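Side-chain contacts in ribulose bisphosphate carboxylase (PDB 2D69), which probably catalyses the carboxylation of ribulose 1,5-bisphosphate to two molecules of 3-phosphoglycerate, as a type III Rubisco in an archaeal route of AMP breakdown: residues Q141-R144 against E145-G148; L261-M264 against R265-E269; L298-A301 against A302-G306. All coordinates share one frame; numbering follows the deposited sequence.

Contact 1: Q141-R144 against E145-G148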
loop_
_atom_site.group_PDB
_atom_site.type_symbol
_atom_site.label_atom_id
_atom_site.label_comp_id
_atom_site.label_asym_id
_atom_site.label_seq_id
_atom_site.Cartn_x
_atom_site.Cartn_y
_atom_site.Cartn_z
ATOM N N GLN A 141 -8.698 32.425 18.656
ATOM C CA GLN A 141 -9.449 31.703 19.680
ATOM C C GLN A 141 -8.989 30.268 19.802
ATOM O O GLN A 141 -8.881 29.788 20.864
ATOM C CB GLN A 141 -10.992 31.816 19.501
ATOM C CG GLN A 141 -11.522 33.304 19.754
ATOM C CD GLN A 141 -10.927 34.013 21.019
ATOM O OE1 GLN A 141 -10.976 33.475 22.144
ATOM N NE2 GLN A 141 -10.377 35.205 20.821
ATOM N N GLY A 142 -8.593 29.640 18.711
ATOM C CA GLY A 142 -8.083 28.277 18.789
ATOM C C GLY A 142 -6.787 28.164 19.572
ATOM O O GLY A 142 -6.629 27.259 20.400
ATOM N N ILE A 143 -5.860 29.087 19.311
ATOM C CA ILE A 143 -4.589 29.119 20.005
ATOM C C ILE A 143 -4.834 29.456 21.429
ATOM O O ILE A 143 -4.286 28.810 22.325
ATOM C CB ILE A 143 -3.623 30.115 19.335
ATOM C CG1 ILE A 143 -3.072 29.511 18.024
ATOM C CG2 ILE A 143 -2.450 30.517 20.273
ATOM C CD1 ILE A 143 -2.575 30.543 17.066
ATOM N N ARG A 144 -5.677 30.445 21.692
ATOM C CA ARG A 144 -5.922 30.783 23.104
ATOM C C ARG A 144 -6.447 29.598 23.856
ATOM O O ARG A 144 -6.103 29.396 25.034
ATOM C CB ARG A 144 -6.888 31.954 23.245
ATOM C CG ARG A 144 -6.284 33.327 22.956
ATOM C CD ARG A 144 -7.145 34.490 23.470
ATOM N NE ARG A 144 -6.480 35.756 23.281
ATOM C CZ ARG A 144 -5.468 36.201 23.994
ATOM N NH1 ARG A 144 -4.965 35.505 25.002
ATOM N NH2 ARG A 144 -4.932 37.351 23.701
ATOM N N GLU A 145 -7.303 28.818 23.193
ATOM C CA GLU A 145 -7.880 27.618 23.810
ATOM C C GLU A 145 -6.843 26.526 24.139
ATOM O O GLU A 145 -6.821 25.986 25.270
ATOM C CB GLU A 145 -8.970 27.049 22.928
ATOM C CG GLU A 145 -9.599 25.762 23.426
ATOM C CD GLU A 145 -10.684 25.203 22.488
ATOM O OE1 GLU A 145 -10.449 25.063 21.248
ATOM O OE2 GLU A 145 -11.761 24.850 23.008
ATOM N N PHE A 146 -5.965 26.203 23.204
ATOM C CA PHE A 146 -5.003 25.107 23.453
ATOM C C PHE A 146 -3.828 25.555 24.292
ATOM O O PHE A 146 -3.181 24.739 24.940
ATOM C CB PHE A 146 -4.640 24.318 22.143
ATOM C CG PHE A 146 -3.684 24.981 21.209
ATOM C CD1 PHE A 146 -4.059 25.205 19.873
ATOM C CD2 PHE A 146 -2.397 25.284 21.601
ATOM C CE1 PHE A 146 -3.165 25.770 18.949
ATOM C CE2 PHE A 146 -1.496 25.878 20.710
ATOM C CZ PHE A 146 -1.879 26.121 19.365
ATOM N N MET A 147 -3.589 26.865 24.346
ATOM C CA MET A 147 -2.510 27.398 25.188
ATOM C C MET A 147 -3.023 27.671 26.609
ATOM O O MET A 147 -2.242 27.871 27.546
ATOM C CB MET A 147 -1.971 28.674 24.574
ATOM C CG MET A 147 -1.102 28.500 23.297
ATOM S SD MET A 147 0.254 27.348 23.558
ATOM C CE MET A 147 1.291 28.161 24.839
ATOM N N GLY A 148 -4.343 27.683 26.764
ATOM C CA GLY A 148 -4.980 27.965 28.052
ATOM C C GLY A 148 -4.775 29.403 28.503
ATOM O O GLY A 148 -4.697 29.673 29.740
HETATM O O HOH W 1 -8.102 24.769 20.049
#
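The carbonyl oxygen of Gly-142 is gripped twice: Phe-146 N donates to Gly-142 O at 3.1 Å, and a water donates to the same oxygen at 2.9 Å. That water gives a second hydrogen bond, of 2.7 Å, to Glu-145 OE1, and so ties an exposed carboxylate back to the helix one turn earlier. Glu-145 reaches it with an extended chain, CG anti to the backbone N (chi1 177°), while OE2 forms a salt bridge with Arg-208 of the second subunit. One residue further along, Met-147 N donates to Ile-143 O at 2.9 Å. These bonds run along helix 139-147 of the catalytic domain, which a Schellman motif ends: Val-149 N turns back to Arg-144 O, and Gly-148 is the C-prime residue with positive phi. Phe-146 stands with CG between its backbone N and carbonyl carbon (chi1 77°), which swings the ring back over Ile-143. Ile-143 CA lies over one ring face, 4.0 Å from the centroid, and Ile-143 CG1 meets Phe-146 CZ at 3.8 Å. With an alanine here, Ile-143 would probably lose this aromatic cover, and Phe-138 and Tyr-248 their edge-to-face partner. On the other branch, Ile-143 CG2 lies alongside Met-147 CG at 3.9 Å. Arg-144 NH2 forms a salt bridge with Asp-366, and NH1 bonds to Val-149 O and Arg-152 O.

Contact 2: L261-M264 against R265-E269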
loop_
_atom_site.group_PDB
_atom_site.type_symbol
_atom_site.label_atom_id
_atom_site.label_comp_id
_atom_site.label_asym_id
_atom_site.label_seq_id
_atom_site.Cartn_x
_atom_site.Cartn_y
_atom_site.Cartn_z
ATOM N N LEU A 261 3.184 26.604 0.789
ATOM C CA LEU A 261 2.295 27.014 1.889
ATOM C C LEU A 261 0.895 26.438 1.735
ATOM O O LEU A 261 0.334 25.918 2.686
ATOM C CB LEU A 261 2.177 28.518 1.975
ATOM C CG LEU A 261 1.967 29.200 3.316
ATOM C CD1 LEU A 261 1.165 30.475 3.256
ATOM C CD2 LEU A 261 1.606 28.349 4.534
ATOM N N GLN A 262 0.352 26.488 0.509
ATOM C CA GLN A 262 -1.012 26.016 0.297
ATOM C C GLN A 262 -1.057 24.537 0.589
ATOM O O GLN A 262 -1.980 24.033 1.243
ATOM C CB GLN A 262 -1.504 26.322 -1.116
ATOM C CG GLN A 262 -1.825 27.735 -1.362
ATOM C CD GLN A 262 -2.900 27.894 -2.426
ATOM O OE1 GLN A 262 -2.616 28.317 -3.526
ATOM N NE2 GLN A 262 -4.106 27.521 -2.106
ATOM N N TYR A 263 -0.049 23.809 0.152
ATOM C CA TYR A 263 -0.067 22.383 0.457
ATOM C C TYR A 263 0.136 22.111 1.937
ATOM O O TYR A 263 -0.532 21.212 2.540
ATOM C CB TYR A 263 0.958 21.655 -0.415
ATOM C CG TYR A 263 1.096 20.204 -0.023
ATOM C CD1 TYR A 263 0.032 19.311 -0.229
ATOM C CD2 TYR A 263 2.223 19.735 0.602
ATOM C CE1 TYR A 263 0.114 17.979 0.135
ATOM C CE2 TYR A 263 2.312 18.394 0.975
ATOM C CZ TYR A 263 1.247 17.526 0.736
ATOM O OH TYR A 263 1.333 16.215 1.087
ATOM N N MET A 264 1.044 22.871 2.565
ATOM C CA MET A 264 1.299 22.678 4.005
ATOM C C MET A 264 0.087 22.952 4.836
ATOM O O MET A 264 -0.110 22.310 5.834
ATOM C CB MET A 264 2.536 23.511 4.489
ATOM C CG MET A 264 3.884 22.938 4.010
ATOM S SD MET A 264 4.114 21.226 4.563
ATOM C CE MET A 264 3.892 21.278 6.332
ATOM N N ARG A 265 -0.784 23.832 4.364
ATOM C CA ARG A 265 -2.035 24.076 5.034
ATOM C C ARG A 265 -2.932 22.821 5.039
ATOM O O ARG A 265 -3.631 22.602 6.007
ATOM C CB ARG A 265 -2.775 25.264 4.377
ATOM C CG ARG A 265 -4.187 25.552 4.949
ATOM C CD ARG A 265 -4.171 26.072 6.377
ATOM N NE ARG A 265 -5.532 26.278 6.906
ATOM C CZ ARG A 265 -6.279 25.332 7.470
ATOM N NH1 ARG A 265 -5.825 24.080 7.651
ATOM N NH2 ARG A 265 -7.504 25.621 7.903
ATOM N N GLU A 266 -2.897 22.000 3.978
ATOM C CA GLU A 266 -3.596 20.697 3.978
ATOM C C GLU A 266 -2.940 19.730 4.894
ATOM O O GLU A 266 -3.614 19.008 5.648
ATOM C CB GLU A 266 -3.720 20.068 2.563
ATOM C CG GLU A 266 -4.384 20.969 1.561
ATOM C CD GLU A 266 -5.730 21.415 2.086
ATOM O OE1 GLU A 266 -5.975 22.632 2.098
ATOM O OE2 GLU A 266 -6.520 20.552 2.565
ATOM N N VAL A 267 -1.620 19.706 4.881
ATOM C CA VAL A 267 -0.885 18.854 5.862
ATOM C C VAL A 267 -1.241 19.148 7.313
ATOM O O VAL A 267 -1.545 18.234 8.096
ATOM C CB VAL A 267 0.631 18.992 5.667
ATOM C CG1 VAL A 267 1.370 18.192 6.700
ATOM C CG2 VAL A 267 1.028 18.462 4.288
ATOM N N THR A 268 -1.186 20.423 7.675
ATOM C CA THR A 268 -1.487 20.832 9.033
ATOM C C THR A 268 -2.933 20.640 9.446
ATOM O O THR A 268 -3.217 20.427 10.646
ATOM C CB THR A 268 -1.005 22.293 9.348
ATOM O OG1 THR A 268 -1.627 23.286 8.494
ATOM C CG2 THR A 268 0.504 22.439 9.161
ATOM N N GLU A 269 -3.846 20.709 8.488
ATOM C CA GLU A 269 -5.261 20.359 8.710
ATOM C C GLU A 269 -5.368 18.933 9.166
ATOM O O GLU A 269 -6.217 18.596 9.976
ATOM C CB GLU A 269 -6.089 20.541 7.407
ATOM C CG GLU A 269 -7.593 20.237 7.541
ATOM C CD GLU A 269 -8.323 21.220 8.454
ATOM O OE1 GLU A 269 -7.782 22.300 8.748
ATOM O OE2 GLU A 269 -9.439 20.916 8.890
HETATM O O HOH W 2 -4.617 24.665 1.214
#
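Met-264 O accepts a nearly straight hydrogen bond from Thr-268 N at 2.8 Å (N-H...O 168°), and Thr-268 OG1 stands 3.2 Å from the same Met-264 O. Tyr-263 O takes Val-267 N at 3.0 Å and, weakly, Glu-266 N. Arg-265 N donates to Leu-261 O at 2.9 Å and only weakly to Gln-262 O. The latter carbonyl is also served by a water, which donates to Gln-262 O and to Glu-266 OE1; with CG anti to its carbonyl carbon (chi1 -55°), a bend at chi2 (-54°) folds the Glu-266 carboxylate back toward it. Glu-266 OE1 further pairs with Lys-134. Arg-265 NH1 forms a salt bridge of 2.9 Å with Glu-269 OE1, reached on its anti side and close to the guanidinium plane, while NH2 bonds to Gly-135 O. Glu-269 OE2 is claimed by Arg-198 and Arg-204 of the second subunit, so this buried carboxylate is probably held as an anion. Gln-262 spends its amide on Gly-96 O and Val-99 N, and Tyr-263 OH on Glu-235. On the apolar side, Val-267 CG2 sits over a face of the Tyr-263 ring, 3.6 Å from CE2, and Val-267 CG1 meets Met-264 CE at 4.0 Å. Such i to i+4 pairing marks helix 258-271 as a regular alpha-helix, here one of the helices surrounding the strands of the alpha/beta barrel, with Met-264 and Thr-268 facing strand 248-252.

Contact 3: L298-A301 against A302-G306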
loop_
_atom_site.group_PDB
_atom_site.type_symbol
_atom_site.label_atom_id
_atom_site.label_comp_id
_atom_site.label_asym_id
_atom_site.label_seq_id
_atom_site.Cartn_x
_atom_site.Cartn_y
_atom_site.Cartn_z
ATOM N N LEU A 298 0.172 40.628 1.273
ATOM C CA LEU A 298 0.835 39.406 1.669
ATOM C C LEU A 298 0.113 38.820 2.835
ATOM O O LEU A 298 -0.194 37.647 2.837
ATOM C CB LEU A 298 2.245 39.701 2.086
ATOM C CG LEU A 298 3.338 38.679 1.933
ATOM C CD1 LEU A 298 4.709 39.387 2.088
ATOM C CD2 LEU A 298 3.206 37.609 2.982
ATOM N N ALA A 299 -0.185 39.656 3.816
ATOM C CA ALA A 299 -0.852 39.209 5.021
ATOM C C ALA A 299 -2.253 38.654 4.715
ATOM O O ALA A 299 -2.720 37.735 5.381
ATOM C CB ALA A 299 -0.965 40.355 6.023
ATOM N N LYS A 300 -2.930 39.263 3.752
ATOM C CA LYS A 300 -4.278 38.858 3.390
ATOM C C LYS A 300 -4.237 37.484 2.731
ATOM O O LYS A 300 -5.035 36.618 3.027
ATOM C CB LYS A 300 -4.910 39.900 2.455
ATOM C CG LYS A 300 -6.280 39.562 1.916
ATOM C CD LYS A 300 -6.960 40.776 1.302
ATOM C CE LYS A 300 -7.769 41.633 2.290
ATOM N NZ LYS A 300 -8.232 42.949 1.603
ATOM N N ALA A 301 -3.350 37.317 1.764
ATOM C CA ALA A 301 -3.120 35.987 1.205
ATOM C C ALA A 301 -2.818 34.960 2.285
ATOM O O ALA A 301 -3.377 33.852 2.279
ATOM C CB ALA A 301 -2.018 36.032 0.183
ATOM N N ALA A 302 -1.938 35.306 3.230
ATOM C CA ALA A 302 -1.492 34.320 4.180
ATOM C C ALA A 302 -2.656 33.950 5.118
ATOM O O ALA A 302 -2.754 32.781 5.539
ATOM C CB ALA A 302 -0.261 34.852 4.986
ATOM N N ARG A 303 -3.500 34.934 5.479
ATOM C CA ARG A 303 -4.674 34.666 6.317
ATOM C C ARG A 303 -5.702 33.780 5.582
ATOM O O ARG A 303 -6.320 32.890 6.169
ATOM C CB ARG A 303 -5.311 35.981 6.746
ATOM C CG ARG A 303 -6.566 35.791 7.571
ATOM C CD ARG A 303 -7.065 37.023 8.280
ATOM N NE ARG A 303 -8.270 36.688 9.003
ATOM C CZ ARG A 303 -9.237 37.530 9.337
ATOM N NH1 ARG A 303 -9.143 38.826 9.022
ATOM N NH2 ARG A 303 -10.302 37.086 10.011
ATOM N N MET A 304 -5.876 34.027 4.280
ATOM C CA MET A 304 -6.886 33.343 3.512
ATOM C C MET A 304 -6.522 31.859 3.379
ATOM O O MET A 304 -7.354 30.977 3.715
ATOM C CB MET A 304 -7.030 34.082 2.153
ATOM C CG MET A 304 -8.039 33.545 1.143
ATOM S SD MET A 304 -8.106 34.561 -0.475
ATOM C CE MET A 304 -7.281 35.816 0.036
ATOM N N ILE A 305 -5.276 31.583 2.995
ATOM C CA ILE A 305 -4.767 30.231 3.017
ATOM C C ILE A 305 -4.907 29.700 4.422
ATOM O O ILE A 305 -5.514 28.648 4.685
ATOM C CB ILE A 305 -3.285 30.171 2.519
ATOM C CG1 ILE A 305 -3.239 30.510 1.042
ATOM C CG2 ILE A 305 -2.750 28.747 2.711
ATOM C CD1 ILE A 305 -1.880 30.939 0.537
ATOM N N GLY A 306 -4.374 30.455 5.373
ATOM C CA GLY A 306 -4.587 30.095 6.753
ATOM C C GLY A 306 -3.414 29.967 7.681
ATOM O O GLY A 306 -3.327 28.966 8.377
#
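Helix 295-305, in the catalytic alpha/beta-barrel domain, finishes in a Schellman motif, with Gly-306 as the C-prime residue and Val-307 N turned back to Ala-302 O. Across its last turns Ile-305 N donates to Ala-301 O at 3.0 Å in a nearly straight bond (N-H...O 173°), and Met-304 N to Lys-300 O, also at 3.0 Å. Arg-303 N and Ala-302 N repeat the pattern on Ala-299 O and Leu-298 O. The side chains touch mainly carbonyl oxygens of the preceding turn. Met-304 CB lies 3.3 Å from Lys-300 O; beyond it the chain runs straight to SD, and Met-304 CE ends 4.3 Å from Lys-300 CG. Ile-305 CG1 rests 3.6 Å from Ala-301 O, and Ala-302 CB 3.5 Å from Leu-298 O. The charged ends go elsewhere: Lys-300 NZ to Asp-122 and Phe-123 O, and extended Arg-303 to Ser-335 O and Arg-341 O, with a cation-pi contact to Phe-332. Backbone bonds stay within the helix and both buried cations have outside acceptors; the small alanines are consistent with close helix packing, Leu-98 and Phe-102 on Ala-301 and Ile-329 on Ala-299.

In the fold
From the N terminus the three contacts follow in series, neither nesting nor crossing; none closes a loop, since the two segments of each adjoin within one helix or at its end. Contact 1, on helix 139-147, precedes the first barrel strand, 154-157, and touches strand 344-348 and the second subunit. Contact 2, on helix 258-271, comes between strands 248-252 and 274-278, beside helix 231-244, and meets two other subunits. Contact 3, on helix 295-305, leads into strand 309-311 and borders helices 98-105 and 323-334. Contacts 2 and 3 touch, their centres about 13 Å apart, with Leu-261 and Gln-262 against Ile-305; contact 1 stands apart, its centre about 20 Å from either.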